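Local coordinates for inositol monophosphatase family protein (Staphylococcus aureus, PDB 5I3S) that probably hydrolyses inositol monophosphate or related sugar phosphate esters, as other members of the inositol monophosphatase family do with the help of magnesium ions, at residues Y4-G9 against L54-N59; G113-V118 against S183-I188; A126-G131 against L216-G221. All coordinates share one frame; numbering follows the deposited sequence.

Contact 1: Y4-G9 against L54-N59; sequences YGFAQG and LETYPN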
loop_
_atom_site.group_PDB
_atom_site.type_symbol
_atom_site.label_atom_id
_atom_site.label_comp_id
_atom_site.label_asym_id
_atom_site.label_seq_id
_atom_site.Cartn_x
_atom_site.Cartn_y
_atom_site.Cartn_z
ATOM N N TYR A 4 -1.431 25.278 18.205
ATOM C CA TYR A 4 -2.028 24.072 17.651
ATOM C C TYR A 4 -3.054 24.362 16.565
ATOM O O TYR A 4 -2.985 23.769 15.479
ATOM C CB TYR A 4 -2.733 23.309 18.761
ATOM C CG TYR A 4 -3.247 21.958 18.357
ATOM C CD1 TYR A 4 -2.368 20.971 17.909
ATOM C CD2 TYR A 4 -4.594 21.641 18.454
ATOM C CE1 TYR A 4 -2.817 19.712 17.556
ATOM C CE2 TYR A 4 -5.052 20.385 18.098
ATOM C CZ TYR A 4 -4.155 19.419 17.645
ATOM O OH TYR A 4 -4.594 18.155 17.301
ATOM N N GLY A 5 -3.997 25.270 16.881
ATOM C CA GLY A 5 -5.043 25.677 15.968
ATOM C C GLY A 5 -4.493 26.333 14.721
ATOM O O GLY A 5 -4.933 26.008 13.620
ATOM N N PHE A 6 -3.554 27.277 14.890
ATOM C CA PHE A 6 -2.793 27.885 13.765
ATOM C C PHE A 6 -2.119 26.803 12.880
ATOM O O PHE A 6 -2.140 26.896 11.657
ATOM C CB PHE A 6 -1.772 28.901 14.319
ATOM C CG PHE A 6 -0.750 29.398 13.317
ATOM C CD1 PHE A 6 -1.079 30.350 12.366
ATOM C CD2 PHE A 6 0.536 28.954 13.353
ATOM C CE1 PHE A 6 -0.131 30.824 11.455
ATOM C CE2 PHE A 6 1.480 29.398 12.430
ATOM C CZ PHE A 6 1.145 30.341 11.482
ATOM N N ALA A 7 -1.555 25.767 13.498
ATOM C CA ALA A 7 -0.857 24.744 12.723
ATOM C C ALA A 7 -1.843 23.945 11.887
ATOM O O ALA A 7 -1.629 23.711 10.724
ATOM C CB ALA A 7 -0.052 23.835 13.633
ATOM N N GLN A 8 -2.939 23.559 12.525
ATOM C CA GLN A 8 -4.017 22.797 11.927
ATOM C C GLN A 8 -4.564 23.453 10.666
ATOM O O GLN A 8 -4.645 22.816 9.633
ATOM C CB GLN A 8 -5.098 22.583 12.977
ATOM C CG GLN A 8 -6.228 21.668 12.610
ATOM C CD GLN A 8 -6.817 20.988 13.816
ATOM O OE1 GLN A 8 -6.106 20.386 14.612
ATOM N NE2 GLN A 8 -8.119 21.090 13.968
ATOM N N GLY A 9 -4.890 24.720 10.734
ATOM C CA GLY A 9 -5.443 25.437 9.595
ATOM C C GLY A 9 -4.431 25.624 8.498
ATOM O O GLY A 9 -4.710 25.356 7.317
ATOM N N LEU A 54 6.723 32.355 10.020
ATOM C CA LEU A 54 7.583 33.548 10.233
ATOM C C LEU A 54 6.812 34.868 10.430
ATOM O O LEU A 54 7.163 35.669 11.300
ATOM C CB LEU A 54 8.602 33.713 9.073
ATOM N N GLU A 55 5.777 35.098 9.617
ATOM C CA GLU A 55 4.896 36.284 9.761
ATOM C C GLU A 55 4.234 36.331 11.136
ATOM O O GLU A 55 4.081 37.399 11.720
ATOM C CB GLU A 55 3.785 36.308 8.680
ATOM N N THR A 56 3.843 35.176 11.640
ATOM C CA THR A 56 2.966 35.123 12.795
ATOM C C THR A 56 3.716 34.912 14.094
ATOM O O THR A 56 3.335 35.459 15.103
ATOM C CB THR A 56 1.890 34.033 12.611
ATOM O OG1 THR A 56 1.333 34.144 11.285
ATOM C CG2 THR A 56 0.801 34.184 13.640
ATOM N N TYR A 57 4.748 34.074 14.062
ATOM C CA TYR A 57 5.614 33.809 15.224
ATOM C C TYR A 57 7.043 34.059 14.747
ATOM O O TYR A 57 7.702 33.128 14.266
ATOM C CB TYR A 57 5.451 32.368 15.681
ATOM C CG TYR A 57 4.121 32.050 16.296
ATOM C CD1 TYR A 57 3.852 32.393 17.620
ATOM C CD2 TYR A 57 3.126 31.372 15.566
ATOM C CE1 TYR A 57 2.638 32.092 18.206
ATOM C CE2 TYR A 57 1.902 31.049 16.144
ATOM C CZ TYR A 57 1.658 31.413 17.465
ATOM O OH TYR A 57 0.447 31.108 18.074
ATOM N N PRO A 58 7.521 35.321 14.835
ATOM C CA PRO A 58 8.763 35.635 14.120
ATOM C C PRO A 58 10.006 34.909 14.583
ATOM O O PRO A 58 10.903 34.731 13.760
ATOM C CB PRO A 58 8.894 37.146 14.307
ATOM C CG PRO A 58 7.487 37.613 14.440
ATOM C CD PRO A 58 6.836 36.555 15.280
ATOM N N ASN A 59 10.031 34.471 15.854
ATOM C CA ASN A 59 11.194 33.783 16.488
ATOM C C ASN A 59 11.209 32.256 16.415
ATOM O O ASN A 59 12.162 31.631 16.903
ATOM C CB ASN A 59 11.291 34.162 17.981
ATOM C CG ASN A 59 11.474 35.645 18.184
ATOM O OD1 ASN A 59 10.869 36.221 19.069
ATOM N ND2 ASN A 59 12.282 36.279 17.318
#

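Contact 2: G113-V118 against S183-I188; sequences GFVYDV and SAALEI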
loop_
_atom_site.group_PDB
_atom_site.type_symbol
_atom_site.label_atom_id
_atom_site.label_comp_id
_atom_site.label_asym_id
_atom_site.label_seq_id
_atom_site.Cartn_x
_atom_site.Cartn_y
_atom_site.Cartn_z
ATOM N N GLY A 113 1.758 17.029 16.597
ATOM C CA GLY A 113 2.033 16.453 15.283
ATOM C C GLY A 113 0.823 16.377 14.322
ATOM O O GLY A 113 -0.362 16.193 14.760
ATOM N N PHE A 114 1.135 16.494 13.024
ATOM C CA PHE A 114 0.153 16.570 11.947
ATOM C C PHE A 114 0.618 15.801 10.722
ATOM O O PHE A 114 1.705 16.075 10.257
ATOM C CB PHE A 114 -0.108 18.036 11.522
ATOM C CG PHE A 114 -0.494 18.960 12.664
ATOM C CD1 PHE A 114 -1.819 19.179 12.985
ATOM C CD2 PHE A 114 0.489 19.629 13.407
ATOM C CE1 PHE A 114 -2.174 20.038 14.029
ATOM C CE2 PHE A 114 0.150 20.486 14.455
ATOM C CZ PHE A 114 -1.185 20.695 14.760
ATOM N N VAL A 115 -0.185 14.848 10.217
ATOM C CA VAL A 115 0.040 14.281 8.877
ATOM C C VAL A 115 -1.257 14.355 8.050
ATOM O O VAL A 115 -2.287 13.797 8.425
ATOM C CB VAL A 115 0.814 12.912 8.821
ATOM C CG1 VAL A 115 1.448 12.503 10.131
ATOM C CG2 VAL A 115 0.038 11.779 8.298
ATOM N N TYR A 116 -1.198 15.135 6.970
ATOM C CA TYR A 116 -2.384 15.504 6.198
ATOM C C TYR A 116 -2.374 14.766 4.913
ATOM O O TYR A 116 -1.497 15.012 4.091
ATOM C CB TYR A 116 -2.444 17.014 5.926
ATOM C CG TYR A 116 -3.710 17.502 5.221
ATOM C CD1 TYR A 116 -4.959 16.904 5.461
ATOM C CD2 TYR A 116 -3.683 18.598 4.357
ATOM C CE1 TYR A 116 -6.124 17.365 4.831
ATOM C CE2 TYR A 116 -4.840 19.045 3.738
ATOM C CZ TYR A 116 -6.058 18.415 3.980
ATOM O OH TYR A 116 -7.197 18.831 3.361
ATOM N N ASP A 117 -3.304 13.826 4.756
ATOM C CA ASP A 117 -3.407 13.033 3.528
ATOM C C ASP A 117 -4.190 13.941 2.578
ATOM O O ASP A 117 -5.404 14.016 2.628
ATOM C CB ASP A 117 -4.100 11.663 3.768
ATOM C CG ASP A 117 -4.215 10.808 2.512
ATOM O OD1 ASP A 117 -4.214 11.369 1.370
ATOM O OD2 ASP A 117 -4.329 9.570 2.651
ATOM N N VAL A 118 -3.454 14.669 1.772
ATOM C CA VAL A 118 -4.002 15.758 1.001
ATOM C C VAL A 118 -5.134 15.285 0.064
ATOM O O VAL A 118 -6.174 15.929 0.023
ATOM C CB VAL A 118 -2.909 16.453 0.156
ATOM C CG1 VAL A 118 -3.525 17.473 -0.783
ATOM C CG2 VAL A 118 -1.876 17.110 1.072
ATOM N N SER A 183 4.868 6.053 1.725
ATOM C CA SER A 183 4.913 7.295 2.479
ATOM C C SER A 183 5.146 7.080 3.966
ATOM O O SER A 183 4.227 6.751 4.700
ATOM C CB SER A 183 3.612 8.038 2.342
ATOM O OG SER A 183 3.630 9.126 3.250
ATOM N N ALA A 184 6.353 7.359 4.429
ATOM C CA ALA A 184 6.736 7.055 5.785
ATOM C C ALA A 184 5.813 7.636 6.837
ATOM O O ALA A 184 5.431 6.930 7.778
ATOM C CB ALA A 184 8.175 7.456 6.029
ATOM N N ALA A 185 5.406 8.894 6.645
ATOM C CA ALA A 185 4.510 9.553 7.596
ATOM C C ALA A 185 3.143 8.870 7.665
ATOM O O ALA A 185 2.577 8.671 8.785
ATOM C CB ALA A 185 4.345 11.016 7.220
ATOM N N LEU A 186 2.616 8.507 6.483
ATOM C CA LEU A 186 1.366 7.713 6.407
ATOM C C LEU A 186 1.526 6.267 6.904
ATOM O O LEU A 186 0.597 5.694 7.444
ATOM C CB LEU A 186 0.740 7.763 5.008
ATOM C CG LEU A 186 0.157 9.156 4.715
ATOM C CD1 LEU A 186 -0.099 9.338 3.206
ATOM C CD2 LEU A 186 -1.096 9.422 5.547
ATOM N N GLU A 187 2.704 5.677 6.746
ATOM C CA GLU A 187 2.947 4.329 7.323
ATOM C C GLU A 187 2.990 4.328 8.865
ATOM O O GLU A 187 2.519 3.400 9.508
ATOM C CB GLU A 187 4.189 3.673 6.701
ATOM C CG GLU A 187 3.893 3.146 5.294
ATOM C CD GLU A 187 5.083 3.151 4.364
ATOM O OE1 GLU A 187 5.880 4.136 4.329
ATOM O OE2 GLU A 187 5.224 2.166 3.650
ATOM N N ILE A 188 3.565 5.372 9.442
ATOM C CA ILE A 188 3.626 5.535 10.896
ATOM C C ILE A 188 2.191 5.803 11.400
ATOM O O ILE A 188 1.767 5.237 12.371
ATOM C CB ILE A 188 4.598 6.692 11.243
ATOM C CG1 ILE A 188 6.036 6.323 10.911
ATOM C CG2 ILE A 188 4.484 7.151 12.705
ATOM C CD1 ILE A 188 6.985 7.521 10.991
#

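Contact 3: A126-G131 against L216-G221; sequences AKVGEG and LYEVNG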
loop_
_atom_site.group_PDB
_atom_site.type_symbol
_atom_site.label_atom_id
_atom_site.label_comp_id
_atom_site.label_asym_id
_atom_site.label_seq_id
_atom_site.Cartn_x
_atom_site.Cartn_y
_atom_site.Cartn_z
ATOM N N ALA A 126 -2.716 15.368 16.718
ATOM C CA ALA A 126 -2.503 15.010 18.131
ATOM C C ALA A 126 -1.732 16.135 18.794
ATOM O O ALA A 126 -0.770 16.657 18.217
ATOM C CB ALA A 126 -1.714 13.727 18.231
ATOM N N LYS A 127 -2.184 16.576 19.948
ATOM C CA LYS A 127 -1.381 17.484 20.764
ATOM C C LYS A 127 -0.877 16.588 21.834
ATOM O O LYS A 127 -1.649 15.770 22.313
ATOM C CB LYS A 127 -2.223 18.643 21.313
ATOM C CG LYS A 127 -1.524 19.491 22.370
ATOM C CD LYS A 127 -2.296 20.763 22.711
ATOM C CE LYS A 127 -1.929 21.361 24.085
ATOM N NZ LYS A 127 -0.552 21.088 24.602
ATOM N N VAL A 128 0.410 16.669 22.175
ATOM C CA VAL A 128 0.964 15.784 23.237
ATOM C C VAL A 128 0.058 15.863 24.490
ATOM O O VAL A 128 -0.315 16.957 24.911
ATOM C CB VAL A 128 2.467 16.067 23.572
ATOM C CG1 VAL A 128 2.611 17.396 24.275
ATOM C CG2 VAL A 128 3.049 14.980 24.472
ATOM N N GLY A 129 -0.321 14.715 25.052
ATOM C CA GLY A 129 -1.218 14.665 26.233
ATOM C C GLY A 129 -2.736 14.638 25.998
ATOM O O GLY A 129 -3.486 14.264 26.892
ATOM N N GLU A 130 -3.191 15.004 24.794
ATOM C CA GLU A 130 -4.633 15.190 24.513
ATOM C C GLU A 130 -5.291 14.212 23.539
ATOM O O GLU A 130 -6.426 14.463 23.106
ATOM C CB GLU A 130 -4.901 16.600 24.020
ATOM C CG GLU A 130 -4.199 17.668 24.826
ATOM C CD GLU A 130 -5.077 18.847 25.140
ATOM O OE1 GLU A 130 -6.087 19.077 24.426
ATOM O OE2 GLU A 130 -4.737 19.556 26.105
ATOM N N GLY A 131 -4.617 13.106 23.215
ATOM C CA GLY A 131 -5.165 12.102 22.281
ATOM C C GLY A 131 -4.906 12.434 20.820
ATOM O O GLY A 131 -4.535 13.555 20.463
ATOM N N LEU A 216 1.364 8.552 16.999
ATOM C CA LEU A 216 1.687 7.216 17.471
ATOM C C LEU A 216 1.727 7.157 18.974
ATOM O O LEU A 216 1.152 6.283 19.569
ATOM C CB LEU A 216 3.090 6.810 16.924
ATOM C CG LEU A 216 3.559 5.364 16.789
ATOM C CD1 LEU A 216 4.905 5.095 17.431
ATOM C CD2 LEU A 216 2.523 4.330 17.191
ATOM N N TYR A 217 2.427 8.087 19.596
ATOM C CA TYR A 217 2.619 8.025 21.032
ATOM C C TYR A 217 1.266 8.262 21.810
ATOM O O TYR A 217 1.009 7.578 22.816
ATOM C CB TYR A 217 3.769 8.941 21.477
ATOM C CG TYR A 217 5.217 8.417 21.233
ATOM C CD1 TYR A 217 5.567 7.035 21.249
ATOM C CD2 TYR A 217 6.251 9.325 21.093
ATOM N N GLU A 218 0.379 9.120 21.296
ATOM C CA GLU A 218 -0.962 9.266 21.887
ATOM C C GLU A 218 -1.824 8.018 21.894
ATOM O O GLU A 218 -2.617 7.873 22.817
ATOM C CB GLU A 218 -1.732 10.412 21.285
ATOM C CG GLU A 218 -1.106 11.737 21.619
ATOM C CD GLU A 218 -1.061 12.020 23.137
ATOM O OE1 GLU A 218 -2.137 12.005 23.799
ATOM O OE2 GLU A 218 0.048 12.292 23.649
ATOM N N VAL A 219 -1.626 7.075 20.967
ATOM C CA VAL A 219 -2.335 5.781 21.081
ATOM C C VAL A 219 -1.504 4.675 21.749
ATOM O O VAL A 219 -1.782 3.465 21.564
ATOM C CB VAL A 219 -2.909 5.278 19.732
ATOM C CG1 VAL A 219 -3.953 6.260 19.194
ATOM C CG2 VAL A 219 -1.817 5.030 18.705
ATOM N N ASN A 220 -0.479 5.072 22.497
ATOM C CA ASN A 220 0.370 4.112 23.251
ATOM C C ASN A 220 1.236 3.211 22.431
ATOM O O ASN A 220 1.609 2.144 22.936
ATOM C CB ASN A 220 -0.458 3.229 24.235
ATOM C CG ASN A 220 -0.397 3.736 25.629
ATOM O OD1 ASN A 220 -1.337 4.369 26.113
ATOM N ND2 ASN A 220 0.736 3.488 26.290
ATOM N N GLY A 221 1.610 3.639 21.222
ATOM C CA GLY A 221 2.565 2.864 20.428
ATOM C C GLY A 221 3.982 3.119 20.901
ATOM O O GLY A 221 4.181 4.024 21.728
#

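Contact 1: Y4-G9 against L54-N59
F6 and Y57 form the dense part of this contact, a T-shaped (edge-to-face) pair in which the tyrosine presents its edge to the phenylalanine. The ring centroids lie 5.5 Å apart and the planes are inclined at 69°. The closest approach, F6 CD2 to Y57 CE2 at 3.7 Å, lies near the plane of the tyrosine ring, so the edge of Y57 does the touching. F6 reaches across because its CG is anti to the backbone N (chi1 169°), which carries the ring out from helix 2-24. T56 meets it from the other direction: CG2 lies over one face of the phenylalanine, and F6 CE1 comes within 3.6 Å of T56 OG1. That hydroxyl finds its polar partner within its own helix, where it is hydrogen-bonded to T52 O.

The backbones stay well apart, the nearest CA atoms, F6 and T56, being 9.3 Å from each other, so side chains alone bridge the gap. None of the three touching residues is buried, and T56 lies on the solvent side, where the contact is loose. Y57, the first residue past the helical part, also stacks on H60. The contact thus joins the start of helix 2-24 to the end of helix 37-56, in a helical layer of the layered sugar phosphatase fold of the FIG superfamily.

Contact 2: G113-V118 against S183-I188
V115 and A185 hold the nearest CA atoms, 6.6 Å apart, between strand 113-117 and helix 184-188, whose axes pass 9.0 Å from each other at 109°. The side chains that fill the gap are all apolar where they meet. V115 points at the helix and sets its CB 4.3 Å from A185 CB, while its CG2 branch reaches 3.8 Å from L186 CD2. The valine sits close to an eclipsed rotamer (chi1 -11°), a sign of some strain or imprecision in its placement. L186 starts off along the flank of the helix, but with CG anti to its carbonyl carbon (chi1 -71°) and an extended chi2 its CD2 methyl turns back toward the strand. There it also meets the D117 CB methylene at 4.1 Å, so a single methyl touches two residues of the strand, V115 and D117.

The start of the helix is pinned separately. S183 is its N-cap, with a weak bond from L186 N to S183 OG at 3.4 Å; the same hydroxyl bonds to D86 O, and the D86 carboxylate accepts from A185 N. D86 belongs to the DPIDGT sequence, which in relatives supplies metal ligands. A GSAAL sequence running into the helix from just before its N-cap, tied to that DPIDGT sequence, is consistent with the active-site region of the inositol monophosphatase family.

Contact 3: A126-G131 against L216-G221
The carboxylate of E218 is gripped by two backbone N-H groups, one inside the facing turn (G129) and one just after it (G131). G129 N donates to E218 OE2 over 2.8 Å with an angle of 160° at the hydrogen, coming from above the carboxylate plane. G131 N reaches E218 OE1, likewise over 2.8 Å, on the anti side and also tilted out of the plane. With one donor on each oxygen, the head group is held against rotation. Two such bonds would be expected to favour the charged form and may offset the unfavourable interaction of a negative charge with the C-terminal end of a helix.

With CG beside the backbone N (chi1 -66°) and a bend at chi2 (-61°), the glutamate folds into the turn. E218 CG lies 4.0 Å from A126 CB, and E218 CB 3.8 Å from the carbonyl carbon G131 C. The V128 side chain crosses that of E218 at about a right angle, and V128 CA comes within 3.6 Å of E218 OE2. The receiving loop is a type II beta turn from K127 to E130.

Just beyond E218 the helix ends in a Schellman motif with N220 at C-prime. The glutamate thereby ties the end of helix 206-218 to the turn joining strands 122-127 and 132-134, and A126 packs on V214 and I215 of that helix.

How the contacts relate
The three contacts illustrate how one sheet can organise helices on both its sides. Contact 1 closes before the others open along the chain, whereas contacts 2 and 3 interleave: their first segments, on strands 109-117 and 122-127, precede helices 184-193 and 206-218. These adjacent strands share the seven-stranded sheet, G113 N lying 3.0 Å from A126 O, a probable hydrogen bond; the centres of contacts 2 and 3 are about 15 Å apart. The centre of contact 1 lies about 20 and 21 Å from theirs. Y4 and A7 pack on F114, so the sheet lies between helix 2-24 and helices 184-193 and 206-218, consistent with the layered sugar phosphatase fold.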